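Long-range contacts in 3,4-dihydroxy-2-butanone 4-phosphate synthase (Candida albicans, PDB 1TKS), which catalyses the conversion of D-ribulose 5-phosphate to formate and 3,4-dihydroxy-2-butanone 4-phosphate, a step of riboflavin biosynthesis: residues L139-H145 with I195-V199; G33-A39 with A161-L167; L21-E27 with I190-N196. All coordinates share one frame. Residue numbers count along the deposited sequence, not the author numbering.

How the contacts relate
Contacts 2 and 3 belong to one mixed sheet, in the order 162-166, 34-38, 21-24, 191-194: contact 2 pairs the first two strands, contact 3 the last two, and backbone hydrogen bonds between Asp34 and Val23 and between Ile36 and Leu21 join them across the middle. Their centres lie about 11 Å apart. Along the chain contact 2 is nested inside the loop that contact 3 closes. Contact 1, centred about 11 Å from contact 3 and 15 Å from contact 2, shares Ile195 and Asn196 with contact 3, where strand 191-194 turns into helix 195-203. His145 of contact 1 ties all three together through Asp34 and Asp25, bringing this likely metal ligand against Asp34 on the sheet.

Contact 1. Residues L139-H145 with I195-V199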
loop_
_atom_site.group_PDB
_atom_site.type_symbol
_atom_site.label_atom_id
_atom_site.label_comp_id
_atom_site.label_asym_id
_atom_site.label_seq_id
_atom_site.Cartn_x
_atom_site.Cartn_y
_atom_site.Cartn_z
ATOM N N LEU B 139 -21.425 -3.352 -11.704
ATOM C CA LEU B 139 -21.043 -4.448 -12.594
ATOM C C LEU B 139 -21.785 -4.543 -13.917
ATOM O O LEU B 139 -21.344 -5.244 -14.828
ATOM C CB LEU B 139 -21.157 -5.782 -11.863
ATOM C CG LEU B 139 -20.129 -5.978 -10.748
ATOM C CD1 LEU B 139 -20.396 -7.296 -10.046
ATOM C CD2 LEU B 139 -18.719 -5.952 -11.329
ATOM N N LYS B 140 -22.917 -3.863 -14.033
ATOM C CA LYS B 140 -23.657 -3.900 -15.283
ATOM C C LYS B 140 -23.075 -2.876 -16.244
ATOM O O LYS B 140 -23.410 -2.861 -17.426
ATOM C CB LYS B 140 -25.142 -3.617 -15.046
ATOM C CG LYS B 140 -25.874 -4.764 -14.364
ATOM C CD LYS B 140 -27.382 -4.655 -14.533
ATOM C CE LYS B 140 -27.976 -3.517 -13.715
ATOM N NZ LYS B 140 -27.928 -3.776 -12.243
ATOM N N LYS B 141 -22.184 -2.031 -15.729
ATOM C CA LYS B 141 -21.552 -0.993 -16.535
ATOM C C LYS B 141 -20.059 -1.249 -16.731
ATOM O O LYS B 141 -19.517 -1.000 -17.807
ATOM C CB LYS B 141 -21.751 0.374 -15.873
ATOM C CG LYS B 141 -21.332 1.551 -16.740
ATOM C CD LYS B 141 -22.218 1.663 -17.972
ATOM C CE LYS B 141 -21.847 2.868 -18.819
ATOM N NZ LYS B 141 -22.678 2.953 -20.053
ATOM N N ARG B 142 -19.403 -1.741 -15.684
ATOM C CA ARG B 142 -17.969 -2.033 -15.718
ATOM C C ARG B 142 -17.681 -3.210 -14.793
ATOM O O ARG B 142 -18.002 -3.161 -13.606
ATOM C CB ARG B 142 -17.177 -0.804 -15.257
ATOM C CG ARG B 142 -15.667 -0.992 -15.242
ATOM C CD ARG B 142 -14.957 0.310 -14.875
ATOM N NE ARG B 142 -13.500 0.193 -14.945
ATOM C CZ ARG B 142 -12.729 -0.308 -13.983
ATOM N NH1 ARG B 142 -11.415 -0.372 -14.154
ATOM N NH2 ARG B 142 -13.262 -0.727 -12.843
ATOM N N ARG B 143 -17.074 -4.265 -15.327
ATOM C CA ARG B 143 -16.780 -5.446 -14.519
ATOM C C ARG B 143 -15.486 -5.363 -13.718
ATOM O O ARG B 143 -14.720 -6.323 -13.662
ATOM C CB ARG B 143 -16.753 -6.698 -15.397
ATOM C CG ARG B 143 -18.091 -7.035 -16.024
ATOM C CD ARG B 143 -18.135 -8.486 -16.450
ATOM N NE ARG B 143 -19.339 -8.804 -17.207
ATOM C CZ ARG B 143 -19.727 -10.042 -17.489
ATOM N NH1 ARG B 143 -20.832 -10.250 -18.189
ATOM N NH2 ARG B 143 -19.012 -11.072 -17.060
ATOM N N GLY B 144 -15.248 -4.219 -13.084
ATOM C CA GLY B 144 -14.043 -4.063 -12.293
ATOM C C GLY B 144 -14.226 -4.548 -10.870
ATOM O O GLY B 144 -15.355 -4.703 -10.401
ATOM N N HIS B 145 -13.125 -4.798 -10.168
ATOM C CA HIS B 145 -13.243 -5.256 -8.791
ATOM C C HIS B 145 -13.785 -4.132 -7.916
ATOM O O HIS B 145 -14.354 -4.382 -6.854
ATOM C CB HIS B 145 -11.894 -5.750 -8.269
ATOM C CG HIS B 145 -11.399 -6.983 -8.964
ATOM N ND1 HIS B 145 -10.369 -7.751 -8.473
ATOM C CD2 HIS B 145 -11.803 -7.579 -10.110
ATOM C CE1 HIS B 145 -10.158 -8.772 -9.287
ATOM N NE2 HIS B 145 -11.013 -8.692 -10.286
ATOM N N ILE B 195 -16.674 -12.600 -10.641
ATOM C CA ILE B 195 -17.537 -11.541 -11.156
ATOM C C ILE B 195 -18.529 -11.999 -12.205
ATOM O O ILE B 195 -19.667 -11.541 -12.221
ATOM C CB ILE B 195 -16.698 -10.377 -11.712
ATOM C CG1 ILE B 195 -15.884 -9.759 -10.571
ATOM C CG2 ILE B 195 -17.604 -9.335 -12.362
ATOM C CD1 ILE B 195 -14.909 -8.682 -11.008
ATOM N N ASN B 196 -18.100 -12.892 -13.090
ATOM C CA ASN B 196 -18.992 -13.404 -14.117
ATOM C C ASN B 196 -20.188 -14.043 -13.428
ATOM O O ASN B 196 -21.340 -13.855 -13.823
ATOM C CB ASN B 196 -18.272 -14.447 -14.967
ATOM C CG ASN B 196 -17.973 -13.950 -16.357
ATOM O OD1 ASN B 196 -17.176 -13.031 -16.546
ATOM N ND2 ASN B 196 -18.622 -14.551 -17.346
ATOM N N GLN B 197 -19.890 -14.803 -12.385
ATOM C CA GLN B 197 -20.897 -15.494 -11.597
ATOM C C GLN B 197 -21.851 -14.481 -10.964
ATOM O O GLN B 197 -23.062 -14.696 -10.911
ATOM C CB GLN B 197 -20.194 -16.314 -10.515
ATOM C CG GLN B 197 -21.088 -17.232 -9.723
ATOM C CD GLN B 197 -20.428 -17.710 -8.441
ATOM O OE1 GLN B 197 -20.943 -18.599 -7.764
ATOM N NE2 GLN B 197 -19.290 -17.114 -8.096
ATOM N N LEU B 198 -21.296 -13.365 -10.497
ATOM C CA LEU B 198 -22.088 -12.319 -9.860
ATOM C C LEU B 198 -22.947 -11.553 -10.870
ATOM O O LEU B 198 -24.094 -11.207 -10.583
ATOM C CB LEU B 198 -21.158 -11.361 -9.111
ATOM C CG LEU B 198 -21.815 -10.306 -8.220
ATOM C CD1 LEU B 198 -22.752 -10.985 -7.227
ATOM C CD2 LEU B 198 -20.736 -9.515 -7.488
ATOM N N VAL B 199 -22.396 -11.289 -12.053
ATOM C CA VAL B 199 -23.136 -10.575 -13.090
ATOM C C VAL B 199 -24.340 -11.401 -13.533
ATOM O O VAL B 199 -25.423 -10.863 -13.760
ATOM C CB VAL B 199 -22.241 -10.273 -14.319
ATOM C CG1 VAL B 199 -23.095 -9.741 -15.473
ATOM C CG2 VAL B 199 -21.179 -9.250 -13.944
#
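Leu139 and Ile195 are two interlocking bumps. Leu139 sits near the end of a 3-10 turn that starts before the segment, its CA-to-CB bond aimed at the first turn of helix 195-203, and its side chain drops into a hollow lined by Ile195, Leu198 and Val199. The fit is close: CD2 of Leu139 lies 3.7 Å from CG2 of Ile195, its CD1 3.4 Å from CD2 of Leu198, and its CB 4.0 Å from CG2 of Val199. In return, Ile195 CD1 pushes into the bend of the loop, 3.6 Å from Arg143 O. Ile195 CD1 also lies 4.0 Å from Gly144 O and 3.4 Å from His145 CD2. Arg143 lies along the more open side of this core like a lid. One face of its guanidinium rests on Val199, with NH1 3.6 Å from CG1, while NH2 comes within 2.7 Å of Asn196 OD1, which lies near the guanidinium plane. Most of the join is apolar packing. Gly144 takes the N-cap position of helix 145-155, and His145, the first residue of that helix, hydrogen-bonds through its ring nitrogens to Asp34 and Asp25. Arg142 to His145 probably bind D-ribulose 5-phosphate, with His145 also a likely Mg2+ ligand, so this is probably part of the wall of the DHBP synthase active site, backed by the start of the C-terminal helix.

Contact 2. Residues G33-A39 with A161-L167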
loop_
_atom_site.group_PDB
_atom_site.type_symbol
_atom_site.label_atom_id
_atom_site.label_comp_id
_atom_site.label_asym_id
_atom_site.label_seq_id
_atom_site.Cartn_x
_atom_site.Cartn_y
_atom_site.Cartn_z
ATOM N N GLY B 33 -6.563 -13.555 -7.504
ATOM C CA GLY B 33 -7.617 -13.254 -6.549
ATOM C C GLY B 33 -7.419 -12.090 -5.593
ATOM O O GLY B 33 -6.310 -11.818 -5.128
ATOM N N ASP B 34 -8.517 -11.400 -5.299
ATOM C CA ASP B 34 -8.498 -10.271 -4.380
ATOM C C ASP B 34 -9.416 -10.545 -3.202
ATOM O O ASP B 34 -10.452 -11.198 -3.349
ATOM C CB ASP B 34 -8.982 -8.984 -5.065
ATOM C CG ASP B 34 -7.960 -8.394 -6.028
ATOM O OD1 ASP B 34 -6.794 -8.827 -6.025
ATOM O OD2 ASP B 34 -8.339 -7.477 -6.786
ATOM N N LEU B 35 -9.027 -10.054 -2.032
ATOM C CA LEU B 35 -9.858 -10.196 -0.844
ATOM C C LEU B 35 -10.747 -8.958 -0.804
ATOM O O LEU B 35 -10.268 -7.841 -1.004
ATOM C CB LEU B 35 -8.994 -10.245 0.416
ATOM C CG LEU B 35 -8.364 -11.603 0.713
ATOM C CD1 LEU B 35 -7.392 -11.468 1.868
ATOM C CD2 LEU B 35 -9.463 -12.608 1.041
ATOM N N ILE B 36 -12.040 -9.157 -0.565
ATOM C CA ILE B 36 -12.993 -8.049 -0.492
ATOM C C ILE B 36 -13.977 -8.255 0.656
ATOM O O ILE B 36 -14.446 -9.370 0.885
ATOM C CB ILE B 36 -13.857 -7.918 -1.776
ATOM C CG1 ILE B 36 -12.969 -7.884 -3.023
ATOM C CG2 ILE B 36 -14.714 -6.656 -1.690
ATOM C CD1 ILE B 36 -13.740 -7.702 -4.324
ATOM N N MET B 37 -14.281 -7.183 1.381
ATOM C CA MET B 37 -15.263 -7.250 2.461
ATOM C C MET B 37 -15.917 -5.894 2.642
ATOM O O MET B 37 -15.452 -4.896 2.094
ATOM C CB MET B 37 -14.632 -7.726 3.785
ATOM C CG MET B 37 -13.739 -6.726 4.532
ATOM S SD MET B 37 -13.448 -7.239 6.241
ATOM C CE MET B 37 -14.976 -6.785 7.028
ATOM N N ALA B 38 -17.004 -5.870 3.403
ATOM C CA ALA B 38 -17.745 -4.642 3.661
ATOM C C ALA B 38 -16.877 -3.621 4.388
ATOM O O ALA B 38 -16.284 -3.921 5.419
ATOM C CB ALA B 38 -18.986 -4.953 4.485
ATOM N N ALA B 39 -16.813 -2.408 3.847
ATOM C CA ALA B 39 -16.005 -1.354 4.449
ATOM C C ALA B 39 -16.427 -1.033 5.879
ATOM O O ALA B 39 -15.581 -0.839 6.758
ATOM C CB ALA B 39 -16.068 -0.087 3.588
ATOM N N ALA B 161 -20.057 0.661 0.025
ATOM C CA ALA B 161 -18.627 0.820 0.237
ATOM C C ALA B 161 -17.988 -0.515 0.583
ATOM O O ALA B 161 -18.543 -1.298 1.351
ATOM C CB ALA B 161 -18.387 1.814 1.368
ATOM N N GLY B 162 -16.820 -0.770 0.007
ATOM C CA GLY B 162 -16.113 -2.007 0.292
ATOM C C GLY B 162 -14.635 -1.722 0.481
ATOM O O GLY B 162 -14.204 -0.572 0.418
ATOM N N VAL B 163 -13.852 -2.764 0.731
ATOM C CA VAL B 163 -12.410 -2.606 0.901
ATOM C C VAL B 163 -11.783 -3.810 0.207
ATOM O O VAL B 163 -12.279 -4.931 0.338
ATOM C CB VAL B 163 -12.018 -2.530 2.407
ATOM C CG1 VAL B 163 -12.532 -3.748 3.158
ATOM C CG2 VAL B 163 -10.506 -2.409 2.552
ATOM N N ILE B 164 -10.707 -3.585 -0.544
ATOM C CA ILE B 164 -10.082 -4.668 -1.299
ATOM C C ILE B 164 -8.559 -4.594 -1.367
ATOM O O ILE B 164 -7.958 -3.547 -1.124
ATOM C CB ILE B 164 -10.610 -4.691 -2.770
ATOM C CG1 ILE B 164 -10.067 -3.490 -3.556
ATOM C CG2 ILE B 164 -12.135 -4.632 -2.787
ATOM C CD1 ILE B 164 -10.420 -3.518 -5.052
ATOM N N CYS B 165 -7.941 -5.725 -1.702
ATOM C CA CYS B 165 -6.492 -5.795 -1.870
ATOM C C CYS B 165 -6.129 -7.151 -2.459
ATOM O O CYS B 165 -6.797 -8.147 -2.190
ATOM C CB CYS B 165 -5.765 -5.568 -0.543
ATOM S SG CYS B 165 -4.082 -4.890 -0.803
ATOM N N GLU B 166 -5.061 -7.170 -3.253
ATOM C CA GLU B 166 -4.591 -8.371 -3.948
ATOM C C GLU B 166 -3.876 -9.406 -3.088
ATOM O O GLU B 166 -2.934 -9.076 -2.371
ATOM C CB GLU B 166 -3.636 -7.982 -5.085
ATOM C CG GLU B 166 -4.143 -6.927 -6.055
ATOM C CD GLU B 166 -3.918 -5.505 -5.568
ATOM O OE1 GLU B 166 -4.120 -4.571 -6.370
ATOM O OE2 GLU B 166 -3.544 -5.316 -4.393
ATOM N N LEU B 167 -4.309 -10.661 -3.175
ATOM C CA LEU B 167 -3.658 -11.728 -2.418
ATOM C C LEU B 167 -2.274 -11.999 -3.003
ATOM O O LEU B 167 -2.113 -12.076 -4.221
ATOM C CB LEU B 167 -4.495 -13.009 -2.478
ATOM C CG LEU B 167 -5.656 -13.096 -1.486
ATOM C CD1 LEU B 167 -6.621 -14.175 -1.930
ATOM C CD2 LEU B 167 -5.125 -13.378 -0.086
HETATM O O HOH W 1 -3.889 -11.454 -6.400
#
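Six backbone hydrogen bonds zip these antiparallel segments together. Leu35 and Cys165 exchange two, Leu35 N to Cys165 O at 2.9 Å and Cys165 N to Leu35 O at 3.2 Å; Met37 and Val163 exchange two more, Met37 N to Val163 O at 3.2 Å and Val163 N to Met37 O at 3.0 Å. At the two ends of the pair, Leu167 N reaches Gly33 O at 3.0 Å and Ala39 N reaches Ala161 O at 3.2 Å. A water bridges Gly33 O and Leu167 O at the first of these ends. Asp34, a probable substrate-binding residue, faces the same way as Ile36, Ile164 and Glu166; its OD2 hydrogen-bonds to His145. On that face Ile36 CG1 meets Ile164 CG2 at 3.4 Å. The opposite face carries Leu35, Met37, Val163 and Cys165: CG of Met37 touches CG1 of Val163 at 3.5 Å, and CD1 of Leu35 meets CD2 of Leu167 at 3.6 Å. Helix 44-52 covers this second face through Leu50, which packs on Leu35, Val163 and Cys165, while Thr110 of helix 103-114 touches Val163 and Ala39. Strand 21-24 flanks 34-38 on its other edge, and strand 59-63 borders 162-166 through backbone hydrogen bonds.

Contact 3. Residues L21-E27 with I190-N196; sequences LIVMDDE and IKIININ
Build 21-24 and 191-194 as parallel extended strands, axes 4.6 Å apart at closest and inclined by 27°, with Ile22 opposite Ile192, Val23 opposite Ile193 and Met24 opposite Asn194. After Met24, Asp25 at phi/psi -67/-49 turns the chain. Ile22 N gives to Lys191 O (2.9 Å), Ile22 O accepts from Ile193 N (2.9 Å), Met24 N gives to Ile193 O (3.0 Å) and Met24 O accepts from Ile195 N (2.9 Å). The turn brings Asp25 O to Asn196 N, which donates at 3.1 Å, so the first amides of helix 195-203 are satisfied by the carbonyls of Met24 and Asp25. Asn194, chi1 p, is the N-cap of that helix, its OD1 accepting from Gln197 N. In the mixed sheet of the DHBP synthase fold, 191-194 is the outermost strand within this chain, and Ile192 hydrogen-bonds through its backbone to Thr6 on the far side; strand 34-38 bonds to Leu21 and Val23. On one face Ile22 CD1 (chi1 m) lies 3.8 Å from Ile192 CG1 (m); on the other Val23 CG2 (t) lies 3.9 Å from Ile193 CG1 (p). One water lies between Asp25 O (3.0 Å) and Asn196 OD1 (2.6 Å); another donates to Glu27 OE2 (2.5 Å) and accepts from Asn194 ND2 (3.0 Å). Asp25 OD1 hydrogen-bonds NE2 of His145, a probable Mg2+ ligand, and Asp26 OD2 accepts from Asp28 N.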
loop_
_atom_site.group_PDB
_atom_site.type_symbol
_atom_site.label_atom_id
_atom_site.label_comp_id
_atom_site.label_asym_id
_atom_site.label_seq_id
_atom_site.Cartn_x
_atom_site.Cartn_y
_atom_site.Cartn_z
ATOM N N LEU B 21 -14.384 -12.280 1.151
ATOM C CA LEU B 21 -14.718 -13.123 0.020
ATOM C C LEU B 21 -13.519 -12.992 -0.907
ATOM O O LEU B 21 -12.946 -11.911 -1.036
ATOM C CB LEU B 21 -15.980 -12.644 -0.705
ATOM C CG LEU B 21 -17.321 -12.957 -0.047
ATOM C CD1 LEU B 21 -18.449 -12.369 -0.889
ATOM C CD2 LEU B 21 -17.496 -14.463 0.086
ATOM N N ILE B 22 -13.107 -14.103 -1.503
ATOM C CA ILE B 22 -12.013 -14.084 -2.459
ATOM C C ILE B 22 -12.758 -13.908 -3.772
ATOM O O ILE B 22 -13.678 -14.667 -4.075
ATOM C CB ILE B 22 -11.232 -15.407 -2.463
ATOM C CG1 ILE B 22 -10.521 -15.581 -1.122
ATOM C CG2 ILE B 22 -10.217 -15.414 -3.608
ATOM C CD1 ILE B 22 -9.954 -16.972 -0.887
ATOM N N VAL B 23 -12.374 -12.893 -4.535
ATOM C CA VAL B 23 -13.047 -12.599 -5.789
ATOM C C VAL B 23 -12.134 -12.684 -7.012
ATOM O O VAL B 23 -11.091 -12.038 -7.054
ATOM C CB VAL B 23 -13.681 -11.187 -5.717
ATOM C CG1 VAL B 23 -14.386 -10.853 -7.009
ATOM C CG2 VAL B 23 -14.662 -11.121 -4.546
ATOM N N MET B 24 -12.537 -13.491 -7.995
ATOM C CA MET B 24 -11.792 -13.663 -9.248
ATOM C C MET B 24 -12.664 -13.031 -10.335
ATOM O O MET B 24 -13.852 -12.789 -10.113
ATOM C CB MET B 24 -11.623 -15.142 -9.607
ATOM C CG MET B 24 -11.462 -16.095 -8.471
ATOM S SD MET B 24 -9.992 -15.734 -7.466
ATOM C CE MET B 24 -8.733 -16.440 -8.434
ATOM N N ASP B 25 -12.082 -12.751 -11.497
ATOM C CA ASP B 25 -12.848 -12.180 -12.607
ATOM C C ASP B 25 -13.867 -13.189 -13.122
ATOM O O ASP B 25 -15.033 -12.859 -13.332
ATOM C CB ASP B 25 -11.929 -11.789 -13.763
ATOM C CG ASP B 25 -11.180 -10.508 -13.502
ATOM O OD1 ASP B 25 -11.732 -9.630 -12.810
ATOM O OD2 ASP B 25 -10.046 -10.369 -14.006
ATOM N N ASP B 26 -13.409 -14.412 -13.360
ATOM C CA ASP B 26 -14.284 -15.479 -13.827
ATOM C C ASP B 26 -13.717 -16.822 -13.383
ATOM O O ASP B 26 -12.998 -16.883 -12.388
ATOM C CB ASP B 26 -14.490 -15.412 -15.353
ATOM C CG ASP B 26 -13.192 -15.417 -16.150
ATOM O OD1 ASP B 26 -13.231 -14.920 -17.294
ATOM O OD2 ASP B 26 -12.159 -15.914 -15.663
ATOM N N GLU B 27 -14.039 -17.893 -14.095
ATOM C CA GLU B 27 -13.558 -19.207 -13.691
ATOM C C GLU B 27 -12.144 -19.581 -14.132
ATOM O O GLU B 27 -11.627 -20.613 -13.712
ATOM C CB GLU B 27 -14.527 -20.292 -14.180
ATOM C CG GLU B 27 -15.975 -20.088 -13.762
ATOM C CD GLU B 27 -16.820 -21.330 -13.976
ATOM O OE1 GLU B 27 -16.421 -22.193 -14.786
ATOM O OE2 GLU B 27 -17.892 -21.446 -13.343
ATOM N N ILE B 190 -12.511 -19.087 3.873
ATOM C CA ILE B 190 -13.041 -17.958 3.120
ATOM C C ILE B 190 -13.640 -18.450 1.807
ATOM O O ILE B 190 -13.004 -19.196 1.062
ATOM C CB ILE B 190 -11.938 -16.922 2.824
ATOM C CG1 ILE B 190 -11.378 -16.383 4.143
ATOM C CG2 ILE B 190 -12.498 -15.777 1.976
ATOM C CD1 ILE B 190 -10.189 -15.438 3.976
ATOM N N LYS B 191 -14.875 -18.033 1.547
ATOM C CA LYS B 191 -15.597 -18.413 0.339
ATOM C C LYS B 191 -15.051 -17.677 -0.879
ATOM O O LYS B 191 -14.568 -16.550 -0.773
ATOM C CB LYS B 191 -17.087 -18.108 0.510
ATOM C CG LYS B 191 -17.808 -19.054 1.471
ATOM C CD LYS B 191 -19.135 -18.460 1.924
ATOM C CE LYS B 191 -20.049 -19.513 2.533
ATOM N NZ LYS B 191 -19.387 -20.285 3.622
ATOM N N ILE B 192 -15.151 -18.320 -2.038
ATOM C CA ILE B 192 -14.641 -17.754 -3.285
ATOM C C ILE B 192 -15.751 -17.597 -4.317
ATOM O O ILE B 192 -16.589 -18.481 -4.471
ATOM C CB ILE B 192 -13.554 -18.673 -3.891
ATOM C CG1 ILE B 192 -12.486 -18.975 -2.838
ATOM C CG2 ILE B 192 -12.938 -18.019 -5.127
ATOM C CD1 ILE B 192 -11.497 -20.031 -3.271
ATOM N N ILE B 193 -15.759 -16.465 -5.012
ATOM C CA ILE B 193 -16.750 -16.208 -6.056
ATOM C C ILE B 193 -16.039 -15.538 -7.227
ATOM O O ILE B 193 -14.858 -15.205 -7.132
ATOM C CB ILE B 193 -17.874 -15.236 -5.586
ATOM C CG1 ILE B 193 -17.266 -13.906 -5.127
ATOM C CG2 ILE B 193 -18.683 -15.861 -4.458
ATOM C CD1 ILE B 193 -18.275 -12.777 -5.013
ATOM N N ASN B 194 -16.742 -15.358 -8.338
ATOM C CA ASN B 194 -16.151 -14.656 -9.464
ATOM C C ASN B 194 -17.169 -13.654 -10.000
ATOM O O ASN B 194 -18.376 -13.814 -9.800
ATOM C CB ASN B 194 -15.627 -15.632 -10.543
ATOM C CG ASN B 194 -16.719 -16.437 -11.219
ATOM O OD1 ASN B 194 -17.442 -15.929 -12.075
ATOM N ND2 ASN B 194 -16.834 -17.709 -10.847
ATOM N N ILE B 195 -16.674 -12.600 -10.641
ATOM C CA ILE B 195 -17.537 -11.541 -11.156
ATOM C C ILE B 195 -18.529 -11.999 -12.205
ATOM O O ILE B 195 -19.667 -11.541 -12.221
ATOM C CB ILE B 195 -16.698 -10.377 -11.712
ATOM C CG1 ILE B 195 -15.884 -9.759 -10.571
ATOM C CG2 ILE B 195 -17.604 -9.335 -12.362
ATOM C CD1 ILE B 195 -14.909 -8.682 -11.008
ATOM N N ASN B 196 -18.100 -12.892 -13.090
ATOM C CA ASN B 196 -18.992 -13.404 -14.117
ATOM C C ASN B 196 -20.188 -14.043 -13.428
ATOM O O ASN B 196 -21.340 -13.855 -13.823
ATOM C CB ASN B 196 -18.272 -14.447 -14.967
ATOM C CG ASN B 196 -17.973 -13.950 -16.357
ATOM O OD1 ASN B 196 -17.176 -13.031 -16.546
ATOM N ND2 ASN B 196 -18.622 -14.551 -17.346
HETATM O O HOH W 2 -16.076 -10.945 -15.423
HETATM O O HOH W 3 -18.900 -19.665 -11.851
#